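Local structure of alpha-ketoglutarate-dependent non-heme iron oxygenase EasH (Aspergillus japonicus, 5M0T) at residues V33-F39 with G199-F204; T11-I15 with V27-D31; L153-L159 with R223-M229. The protein is an iron(II)- and 2-oxoglutarate-dependent oxygenase of the phytanoyl-CoA dioxygenase family, involved in the biosynthesis of the ergot alkaloid cycloclavine. All blocks are in the same frame, centred on the assembly; numbering follows the deposited sequence.

Contact 1: V33-F39 with G199-F204; sequences VVVIEGF and GDAVLF. With ZN (zinc ion), chain G.
Strands 33-37 and 201-204 run antiparallel, their short axes 150° apart in direction; Val34 with Leu203 and Ile36 with Ala201 form the hydrogen-bonded pairs, while Val35-Val202 between them and Val33-Phe204 at the end are the non-hydrogen-bonded pairs. The two faces of the pairing differ in company. On one, Val33 sends CG2, anti to its own N, across to Val202 CG2 at 3.7 Å and beside CB of Phe204, whose ring leads off toward His210, an iron ligand. On the other, Val34 CG1 lies along Leu203 CB, Ile36 CD1 reaches Leu203 CD2 at 4.0 Å, and Phe39 CB packs on Ala201 CB at 3.5 Å; helix 21-31 covers Val34 and Leu203 here. Past the last pair a type II turn from Ile36 to Phe39 brings Gly38 N to Asp200 OD1, a 2.7 Å hydrogen bond that meets the oxygen on its anti side, 22° out of the carboxylate plane. Asp200 OD2, which also takes a hydrogen bond from Asn197 N, binds the zinc ion at 2.0 Å, matched by Glu37 OE1 at the same distance, with the carboxylate planes 78° apart. The metal probably offsets the charge of two neighbouring acids, and Arg14 forms a salt bridge with Glu37 OE2. A water is the third zinc ligand. The site lies at the turn end of a strand pair belonging to the major sheet of the double-stranded beta-helix (cupin) fold.

Contact 2: T11-I15 with V27-D31; sequences TLRRI and VLQED
Arg13 reaches over Val27 to two acids of helix 21-31, joining the approach to the first strand of a beta-alpha-beta unit (strand 14-16, helix 21-31, strand 33-37) to the end of its helix. The arginine leaves the backbone with CG anti to the carbonyl carbon and runs on extended at chi2 before bending at chi3 (-76°), a bend that lays the guanidinium across Val27. CG2 of Val27 sits 4.0 Å above the guanidinium plane, over its centre, and Val27 CG1, over the same group, lies 3.7 Å from Arg13 NE. The valine methyls cover one face, while the acids take N-H groups at the edge. Arg13 NH2 meets Glu30 OE1 at 2.9 Å through the oxygen's anti lone pair, and guanidinium and carboxylate are nearly coplanar, 2° apart; the glutamate chain is extended beyond CG to bring its acid there. Asp31 is turned differently. Its carboxylate plane stands 46° from the guanidinium, so Arg13 NE, though pointing almost straight at OD2 over 3.1 Å, meets that oxygen from above the carboxylate plane. Weak bonds from NH2 to both Asp31 oxygens complete the salt-bridge network. Two acids sharing one arginine should ease the mutual repulsion of neighbouring carboxylates at the helix end. A water bridges backbone and acid: it accepts from Arg13 N at 2.8 Å and donates to Asp31 OD2 at 2.6 Å.

Contact 3: L153-L159 with R223-M229; sequences LNFLTAL and RGFPLIM. With AKG (2-oxoglutaric acid), chain D.
Leu159 folds back over the neighbouring strand, its CD1 lodged between Phe225 CB and Arg223 CG, 3.7 Å from each. Its CG lies anti to the carbonyl carbon (chi1 -61°), and the extended second torsion carries CD1 onto the aliphatic part of Arg223, whose guanidinium continues outward to salt bridges with Asp53 and Glu121. Next to it Thr157 stands alongside Phe225, with Thr157 CB 3.9 Å from Phe225 CD2; the Phe225 ring then stacks on Phe48. Farther along this face Phe155 turns its edge to the carbonyl O of Leu227, which lies in the ring plane, while Phe155 CE1 approaches Met229 CG at 4.2 Å. The opposite face looks onto the iron and co-substrate. There Asn154 crosses Ile228, with Asn154 ND2 3.6 Å from Ile228 CG1, and the same amide nitrogen gives a weak hydrogen bond to Glu134, an iron ligand. Leu156 rests CG over Pro226 and points CD1 at the 2-oxoglutarate, 3.6 Å from its C5. Backbone bonds hold Leu153 to Met229, Phe155 to Leu227 and Thr157 to Phe225 in antiparallel pairs, and Leu159 N adds a bond to Arg223 O. That from Phe225 N to Thr157 O is weak, with an N-H...O angle of only 121°. Two strands with one face in the hydrophobic core, partly against helix 42-52, and the other lining the metal and co-substrate pocket are what the double-stranded beta-helix core of 2-oxoglutarate-dependent oxygenases provides.

How the contacts relate
All three contacts reach one sheet, in which strand 201-205 of contact 1 lies beside strand 152-158 of contact 3, and strand 33-37 beside strand 14-16 of contact 2. Contacts 1 and 3 have centres about 9 Å apart and are tied by a probable hydrogen bond from Val202 N to Leu156 O, 2.8 Å. Contacts 1 and 2, with centres about 10 Å apart, are joined by another, from Ile15 N to Val35 O, 2.8 Å. The centres of contacts 2 and 3 are about 17 Å apart, yet Leu28 CD2 still touches Leu153 CD1. Contacts 1 and 3 both reach the active site: the side chains of Phe204 and Asn154 each come to about 5 Å from the iron, whereas contact 2 stays at the surface.

Contact 1: V33-F39 with G199-F204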
loop_
_atom_site.group_PDB
_atom_site.type_symbol
_atom_site.label_atom_id
_atom_site.label_comp_id
_atom_site.label_asym_id
_atom_site.label_seq_id
_atom_site.Cartn_x
_atom_site.Cartn_y
_atom_site.Cartn_z
ATOM N N VAL A 33 -13.212 20.338 4.586
ATOM C CA VAL A 33 -14.487 19.707 4.356
ATOM C C VAL A 33 -15.366 20.691 3.595
ATOM O O VAL A 33 -15.351 21.894 3.889
ATOM C CB VAL A 33 -15.151 19.241 5.690
ATOM C CG1 VAL A 33 -15.376 20.405 6.658
ATOM C CG2 VAL A 33 -16.460 18.512 5.424
ATOM N N VAL A 34 -16.091 20.192 2.600
ATOM C CA VAL A 34 -17.064 21.002 1.844
ATOM C C VAL A 34 -18.207 20.103 1.372
ATOM O O VAL A 34 -17.980 18.940 1.062
ATOM C CB VAL A 34 -16.388 21.716 0.633
ATOM C CG1 VAL A 34 -15.705 20.723 -0.289
ATOM C CG2 VAL A 34 -17.370 22.567 -0.152
ATOM N N VAL A 35 -19.423 20.637 1.330
ATOM C CA VAL A 35 -20.558 19.930 0.721
ATOM C C VAL A 35 -20.613 20.221 -0.793
ATOM O O VAL A 35 -20.656 21.381 -1.216
ATOM C CB VAL A 35 -21.888 20.304 1.399
ATOM C CG1 VAL A 35 -23.066 19.646 0.679
ATOM C CG2 VAL A 35 -21.862 19.926 2.884
ATOM N N ILE A 36 -20.561 19.160 -1.592
ATOM C CA ILE A 36 -20.766 19.243 -3.036
ATOM C C ILE A 36 -22.243 18.980 -3.327
ATOM O O ILE A 36 -22.710 17.849 -3.194
ATOM C CB ILE A 36 -19.892 18.240 -3.828
ATOM C CG1 ILE A 36 -18.417 18.348 -3.432
ATOM C CG2 ILE A 36 -20.011 18.489 -5.317
ATOM C CD1 ILE A 36 -17.498 17.356 -4.118
ATOM N N GLU A 37 -22.962 20.018 -3.743
ATOM C CA GLU A 37 -24.354 19.869 -4.165
ATOM C C GLU A 37 -24.390 19.164 -5.509
ATOM O O GLU A 37 -23.716 19.581 -6.462
ATOM C CB GLU A 37 -25.085 21.217 -4.271
ATOM C CG GLU A 37 -25.343 21.909 -2.942
ATOM C CD GLU A 37 -26.274 21.137 -2.020
ATOM O OE1 GLU A 37 -27.227 20.501 -2.509
ATOM O OE2 GLU A 37 -26.056 21.173 -0.796
ATOM N N GLY A 38 -25.152 18.074 -5.564
ATOM C CA GLY A 38 -25.359 17.339 -6.801
ATOM C C GLY A 38 -24.134 16.608 -7.280
ATOM O O GLY A 38 -23.863 16.588 -8.476
ATOM N N PHE A 39 -23.379 16.014 -6.355
ATOM C CA PHE A 39 -22.221 15.200 -6.744
ATOM C C PHE A 39 -22.682 14.062 -7.658
ATOM O O PHE A 39 -22.100 13.826 -8.705
ATOM C CB PHE A 39 -21.486 14.671 -5.498
ATOM C CG PHE A 39 -20.355 13.734 -5.816
ATOM C CD1 PHE A 39 -19.219 14.198 -6.480
ATOM C CD2 PHE A 39 -20.435 12.380 -5.479
ATOM C CE1 PHE A 39 -18.186 13.334 -6.799
ATOM C CE2 PHE A 39 -19.405 11.512 -5.789
ATOM C CZ PHE A 39 -18.285 11.988 -6.457
ATOM N N GLY A 199 -27.814 12.520 -3.383
ATOM C CA GLY A 199 -26.897 12.906 -4.448
ATOM C C GLY A 199 -25.883 13.964 -4.060
ATOM O O GLY A 199 -24.794 14.016 -4.647
ATOM N N ASP A 200 -26.225 14.813 -3.082
ATOM C CA ASP A 200 -25.251 15.718 -2.451
ATOM C C ASP A 200 -24.228 14.856 -1.740
ATOM O O ASP A 200 -24.557 13.748 -1.296
ATOM C CB ASP A 200 -25.920 16.704 -1.469
ATOM C CG ASP A 200 -26.881 17.700 -2.170
ATOM O OD1 ASP A 200 -26.806 17.832 -3.409
ATOM O OD2 ASP A 200 -27.712 18.348 -1.498
ATOM N N ALA A 201 -22.989 15.334 -1.666
ATOM C CA ALA A 201 -21.909 14.597 -1.030
ATOM C C ALA A 201 -21.157 15.511 -0.113
ATOM O O ALA A 201 -20.967 16.674 -0.444
ATOM C CB ALA A 201 -20.972 14.025 -2.059
ATOM N N VAL A 202 -20.765 15.012 1.063
ATOM C CA VAL A 202 -19.864 15.769 1.919
ATOM C C VAL A 202 -18.447 15.248 1.625
ATOM O O VAL A 202 -18.200 14.041 1.654
ATOM C CB VAL A 202 -20.278 15.770 3.416
ATOM C CG1 VAL A 202 -20.170 14.395 4.080
ATOM C CG2 VAL A 202 -19.431 16.772 4.191
ATOM N N LEU A 203 -17.545 16.175 1.288
ATOM C CA LEU A 203 -16.176 15.862 0.878
ATOM C C LEU A 203 -15.207 16.293 1.977
ATOM O O LEU A 203 -15.203 17.465 2.341
ATOM C CB LEU A 203 -15.831 16.624 -0.405
ATOM C CG LEU A 203 -14.473 16.288 -1.010
ATOM C CD1 LEU A 203 -14.497 14.896 -1.615
ATOM C CD2 LEU A 203 -14.042 17.330 -2.033
ATOM N N PHE A 204 -14.394 15.366 2.497
ATOM C CA PHE A 204 -13.389 15.700 3.513
ATOM C C PHE A 204 -12.102 14.892 3.362
ATOM O O PHE A 204 -12.117 13.771 2.865
ATOM C CB PHE A 204 -13.959 15.591 4.928
ATOM C CG PHE A 204 -14.615 14.272 5.242
ATOM C CD1 PHE A 204 -13.873 13.216 5.766
ATOM C CD2 PHE A 204 -15.977 14.087 5.035
ATOM C CE1 PHE A 204 -14.478 11.999 6.061
ATOM C CE2 PHE A 204 -16.589 12.863 5.336
ATOM C CZ PHE A 204 -15.843 11.826 5.853
HETATM ZN ZN ZN G . -28.620 20.059 -1.166
HETATM O O HOH W 1 -29.810 19.313 -2.575
#

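Contact 2: T11-I15 with V27-D31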
loop_
_atom_site.group_PDB
_atom_site.type_symbol
_atom_site.label_atom_id
_atom_site.label_comp_id
_atom_site.label_asym_id
_atom_site.label_seq_id
_atom_site.Cartn_x
_atom_site.Cartn_y
_atom_site.Cartn_z
ATOM N N THR A 11 -17.880 27.320 10.010
ATOM C CA THR A 11 -19.081 26.991 9.233
ATOM C C THR A 11 -18.750 25.915 8.206
ATOM O O THR A 11 -17.618 25.807 7.753
ATOM C CB THR A 11 -19.618 28.239 8.476
ATOM O OG1 THR A 11 -19.823 29.308 9.399
ATOM C CG2 THR A 11 -20.953 27.960 7.750
ATOM N N LEU A 12 -19.740 25.112 7.861
ATOM C CA LEU A 12 -19.597 24.122 6.809
ATOM C C LEU A 12 -20.101 24.782 5.543
ATOM O O LEU A 12 -21.233 25.263 5.500
ATOM C CB LEU A 12 -20.415 22.862 7.111
ATOM C CG LEU A 12 -20.521 21.808 6.016
ATOM C CD1 LEU A 12 -19.144 21.409 5.496
ATOM C CD2 LEU A 12 -21.292 20.606 6.551
ATOM N N ARG A 13 -19.250 24.818 4.517
ATOM C CA ARG A 13 -19.594 25.494 3.272
ATOM C C ARG A 13 -20.110 24.487 2.281
ATOM O O ARG A 13 -19.838 23.288 2.375
ATOM C CB ARG A 13 -18.412 26.302 2.720
ATOM C CG ARG A 13 -18.281 27.643 3.429
ATOM C CD ARG A 13 -17.324 28.583 2.727
ATOM N NE ARG A 13 -15.930 28.216 2.956
ATOM C CZ ARG A 13 -14.878 28.798 2.375
ATOM N NH1 ARG A 13 -15.037 29.778 1.493
ATOM N NH2 ARG A 13 -13.651 28.390 2.674
ATOM N N ARG A 14 -20.877 25.021 1.345
ATOM C CA ARG A 14 -21.689 24.274 0.410
ATOM C C ARG A 14 -21.424 24.868 -0.982
ATOM O O ARG A 14 -21.409 26.097 -1.144
ATOM C CB ARG A 14 -23.142 24.493 0.815
ATOM C CG ARG A 14 -24.150 23.503 0.279
ATOM C CD ARG A 14 -25.552 23.825 0.785
ATOM N NE ARG A 14 -25.786 23.442 2.176
ATOM C CZ ARG A 14 -26.001 22.202 2.630
ATOM N NH1 ARG A 14 -25.977 21.141 1.821
ATOM N NH2 ARG A 14 -26.222 22.023 3.931
ATOM N N ILE A 15 -21.193 24.018 -1.973
ATOM C CA ILE A 15 -20.784 24.491 -3.303
ATOM C C ILE A 15 -21.299 23.514 -4.368
ATOM O O ILE A 15 -21.206 22.300 -4.197
ATOM C CB ILE A 15 -19.238 24.686 -3.369
ATOM C CG1 ILE A 15 -18.828 25.590 -4.520
ATOM C CG2 ILE A 15 -18.521 23.367 -3.442
ATOM C CD1 ILE A 15 -17.345 25.908 -4.508
ATOM N N VAL A 27 -11.947 25.450 -1.091
ATOM C CA VAL A 27 -12.680 25.321 0.172
ATOM C C VAL A 27 -12.142 24.130 0.992
ATOM O O VAL A 27 -12.036 24.211 2.212
ATOM C CB VAL A 27 -14.212 25.173 -0.031
ATOM C CG1 VAL A 27 -14.920 25.030 1.319
ATOM C CG2 VAL A 27 -14.776 26.371 -0.781
ATOM N N LEU A 28 -11.794 23.042 0.307
ATOM C CA LEU A 28 -11.211 21.862 0.945
ATOM C C LEU A 28 -9.880 22.177 1.645
ATOM O O LEU A 28 -9.663 21.741 2.764
ATOM C CB LEU A 28 -11.027 20.735 -0.081
ATOM C CG LEU A 28 -10.651 19.361 0.456
ATOM C CD1 LEU A 28 -11.793 18.792 1.281
ATOM C CD2 LEU A 28 -10.284 18.407 -0.673
ATOM N N GLN A 29 -9.003 22.937 0.994
ATOM C CA GLN A 29 -7.756 23.408 1.616
ATOM C C GLN A 29 -7.981 24.299 2.834
ATOM O O GLN A 29 -7.290 24.170 3.843
ATOM C CB GLN A 29 -6.932 24.231 0.632
ATOM C CG GLN A 29 -6.283 23.443 -0.465
ATOM C CD GLN A 29 -5.449 24.335 -1.380
ATOM O OE1 GLN A 29 -5.923 25.354 -1.878
ATOM N NE2 GLN A 29 -4.202 23.952 -1.602
ATOM N N GLU A 30 -8.917 25.235 2.710
ATOM C CA GLU A 30 -9.191 26.193 3.767
ATOM C C GLU A 30 -9.932 25.563 4.964
ATOM O O GLU A 30 -9.618 25.882 6.105
ATOM C CB GLU A 30 -9.973 27.384 3.204
ATOM C CG GLU A 30 -9.137 28.200 2.221
ATOM C CD GLU A 30 -9.922 29.229 1.401
ATOM O OE1 GLU A 30 -11.171 29.263 1.455
ATOM O OE2 GLU A 30 -9.269 30.014 0.679
ATOM N N ASP A 31 -10.909 24.695 4.688
ATOM C CA ASP A 31 -11.849 24.178 5.702
ATOM C C ASP A 31 -11.691 22.687 6.035
ATOM O O ASP A 31 -12.154 22.246 7.080
ATOM C CB ASP A 31 -13.292 24.419 5.249
ATOM C CG ASP A 31 -13.685 25.904 5.229
ATOM O OD1 ASP A 31 -12.836 26.795 5.420
ATOM O OD2 ASP A 31 -14.878 26.188 5.009
HETATM O O HOH W 2 -16.537 24.212 4.647
#

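Contact 3: L153-L159 with R223-M229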
loop_
_atom_site.group_PDB
_atom_site.type_symbol
_atom_site.label_atom_id
_atom_site.label_comp_id
_atom_site.label_asym_id
_atom_site.label_seq_id
_atom_site.Cartn_x
_atom_site.Cartn_y
_atom_site.Cartn_z
ATOM N N LEU A 153 -9.029 10.915 0.764
ATOM C CA LEU A 153 -10.068 11.856 0.385
ATOM C C LEU A 153 -11.384 11.087 0.350
ATOM O O LEU A 153 -11.517 10.161 -0.452
ATOM C CB LEU A 153 -9.784 12.448 -1.002
ATOM C CG LEU A 153 -10.702 13.582 -1.461
ATOM C CD1 LEU A 153 -10.885 14.657 -0.387
ATOM C CD2 LEU A 153 -10.150 14.186 -2.748
ATOM N N ASN A 154 -12.338 11.484 1.200
ATOM C CA ASN A 154 -13.639 10.808 1.322
ATOM C C ASN A 154 -14.761 11.576 0.636
ATOM O O ASN A 154 -15.120 12.664 1.063
ATOM C CB ASN A 154 -14.005 10.610 2.799
ATOM C CG ASN A 154 -15.146 9.617 2.996
ATOM O OD1 ASN A 154 -16.023 9.454 2.135
ATOM N ND2 ASN A 154 -15.129 8.936 4.135
ATOM N N PHE A 155 -15.328 10.988 -0.412
ATOM C CA PHE A 155 -16.524 11.518 -1.057
ATOM C C PHE A 155 -17.688 10.778 -0.441
ATOM O O PHE A 155 -17.947 9.648 -0.822
ATOM C CB PHE A 155 -16.508 11.253 -2.565
ATOM C CG PHE A 155 -15.387 11.940 -3.303
ATOM C CD1 PHE A 155 -14.105 11.411 -3.290
ATOM C CD2 PHE A 155 -15.633 13.076 -4.075
ATOM C CE1 PHE A 155 -13.077 12.025 -3.987
ATOM C CE2 PHE A 155 -14.606 13.700 -4.774
ATOM C CZ PHE A 155 -13.332 13.174 -4.735
ATOM N N LEU A 156 -18.382 11.392 0.515
ATOM C CA LEU A 156 -19.456 10.712 1.232
ATOM C C LEU A 156 -20.804 11.192 0.730
ATOM O O LEU A 156 -21.268 12.272 1.094
ATOM C CB LEU A 156 -19.312 10.897 2.747
ATOM C CG LEU A 156 -20.094 9.862 3.599
ATOM C CD1 LEU A 156 -19.575 9.789 5.034
ATOM C CD2 LEU A 156 -21.596 10.128 3.615
ATOM N N THR A 157 -21.448 10.374 -0.088
ATOM C CA THR A 157 -22.667 10.769 -0.761
ATOM C C THR A 157 -23.898 10.338 0.038
ATOM O O THR A 157 -23.978 9.206 0.512
ATOM C CB THR A 157 -22.722 10.145 -2.170
ATOM O OG1 THR A 157 -21.510 10.437 -2.869
ATOM C CG2 THR A 157 -23.913 10.656 -2.945
ATOM N N ALA A 158 -24.861 11.248 0.155
ATOM C CA ALA A 158 -26.154 10.949 0.740
ATOM C C ALA A 158 -27.018 10.183 -0.276
ATOM O O ALA A 158 -27.265 10.660 -1.380
ATOM C CB ALA A 158 -26.842 12.232 1.186
ATOM N N LEU A 159 -27.453 8.986 0.101
ATOM C CA LEU A 159 -28.340 8.174 -0.731
ATOM C C LEU A 159 -29.788 8.227 -0.276
ATOM O O LEU A 159 -30.658 7.714 -0.984
ATOM C CB LEU A 159 -27.855 6.727 -0.767
ATOM C CG LEU A 159 -26.459 6.490 -1.347
ATOM C CD1 LEU A 159 -26.087 5.019 -1.261
ATOM C CD2 LEU A 159 -26.377 6.987 -2.792
ATOM N N ARG A 223 -29.102 6.337 4.736
ATOM C CA ARG A 223 -28.127 5.606 3.924
ATOM C C ARG A 223 -27.071 6.556 3.368
ATOM O O ARG A 223 -27.393 7.457 2.599
ATOM C CB ARG A 223 -28.817 4.875 2.776
ATOM C CG ARG A 223 -27.841 4.101 1.895
ATOM C CD ARG A 223 -28.402 2.862 1.205
ATOM N NE ARG A 223 -29.815 2.919 0.831
ATOM C CZ ARG A 223 -30.420 2.014 0.058
ATOM N NH1 ARG A 223 -29.751 0.975 -0.456
ATOM N NH2 ARG A 223 -31.710 2.158 -0.223
ATOM N N GLY A 224 -25.824 6.353 3.775
ATOM C CA GLY A 224 -24.683 7.112 3.263
ATOM C C GLY A 224 -23.795 6.250 2.389
ATOM O O GLY A 224 -23.896 5.022 2.421
ATOM N N PHE A 225 -22.913 6.896 1.625
ATOM C CA PHE A 225 -22.059 6.211 0.649
ATOM C C PHE A 225 -20.653 6.797 0.685
ATOM O O PHE A 225 -20.334 7.671 -0.117
ATOM C CB PHE A 225 -22.723 6.350 -0.730
ATOM C CG PHE A 225 -21.913 5.849 -1.888
ATOM C CD1 PHE A 225 -21.026 4.792 -1.775
ATOM C CD2 PHE A 225 -22.084 6.430 -3.135
ATOM C CE1 PHE A 225 -20.304 4.353 -2.868
ATOM C CE2 PHE A 225 -21.365 5.995 -4.225
ATOM C CZ PHE A 225 -20.473 4.956 -4.093
ATOM N N PRO A 226 -19.825 6.370 1.660
ATOM C CA PRO A 226 -18.427 6.790 1.676
ATOM C C PRO A 226 -17.641 6.162 0.544
ATOM O O PRO A 226 -17.730 4.967 0.327
ATOM C CB PRO A 226 -17.904 6.264 3.023
ATOM C CG PRO A 226 -18.864 5.185 3.402
ATOM C CD PRO A 226 -20.185 5.722 2.936
ATOM N N LEU A 227 -16.880 6.975 -0.170
ATOM C CA LEU A 227 -15.997 6.499 -1.204
ATOM C C LEU A 227 -14.663 7.166 -0.931
ATOM O O LEU A 227 -14.529 8.392 -1.071
ATOM C CB LEU A 227 -16.582 6.871 -2.574
ATOM C CG LEU A 227 -15.912 6.382 -3.855
ATOM C CD1 LEU A 227 -16.823 6.733 -5.027
ATOM C CD2 LEU A 227 -14.530 6.998 -4.061
ATOM N N ILE A 228 -13.674 6.369 -0.531
ATOM C CA ILE A 228 -12.406 6.922 -0.061
ATOM C C ILE A 228 -11.287 6.626 -1.049
ATOM O O ILE A 228 -10.952 5.464 -1.299
ATOM C CB ILE A 228 -12.061 6.423 1.352
ATOM C CG1 ILE A 228 -13.302 6.490 2.255
ATOM C CG2 ILE A 228 -10.929 7.243 1.936
ATOM C CD1 ILE A 228 -13.087 6.005 3.679
ATOM N N MET A 229 -10.725 7.694 -1.617
ATOM C CA MET A 229 -9.524 7.603 -2.458
ATOM C C MET A 229 -8.303 7.849 -1.594
ATOM O O MET A 229 -8.356 8.580 -0.608
ATOM C CB MET A 229 -9.565 8.624 -3.599
ATOM C CG MET A 229 -10.817 8.538 -4.450
ATOM S SD MET A 229 -11.101 6.915 -5.163
ATOM C CE MET A 229 -9.709 6.767 -6.274
HETATM C C1 AKG D . -16.237 6.049 8.960
HETATM O O1 AKG D . -15.014 6.176 8.919
HETATM O O2 AKG D . -16.855 4.906 9.139
HETATM C C2 AKG D . -17.208 7.226 8.794
HETATM O O5 AKG D . -16.793 8.344 9.034
HETATM C C3 AKG D . -18.621 7.006 8.317
HETATM C C4 AKG D . -19.457 8.275 8.361
HETATM C C5 AKG D . -20.884 8.094 7.923
HETATM O O3 AKG D . -21.181 6.947 7.358
HETATM O O4 AKG D . -21.701 8.972 8.080
#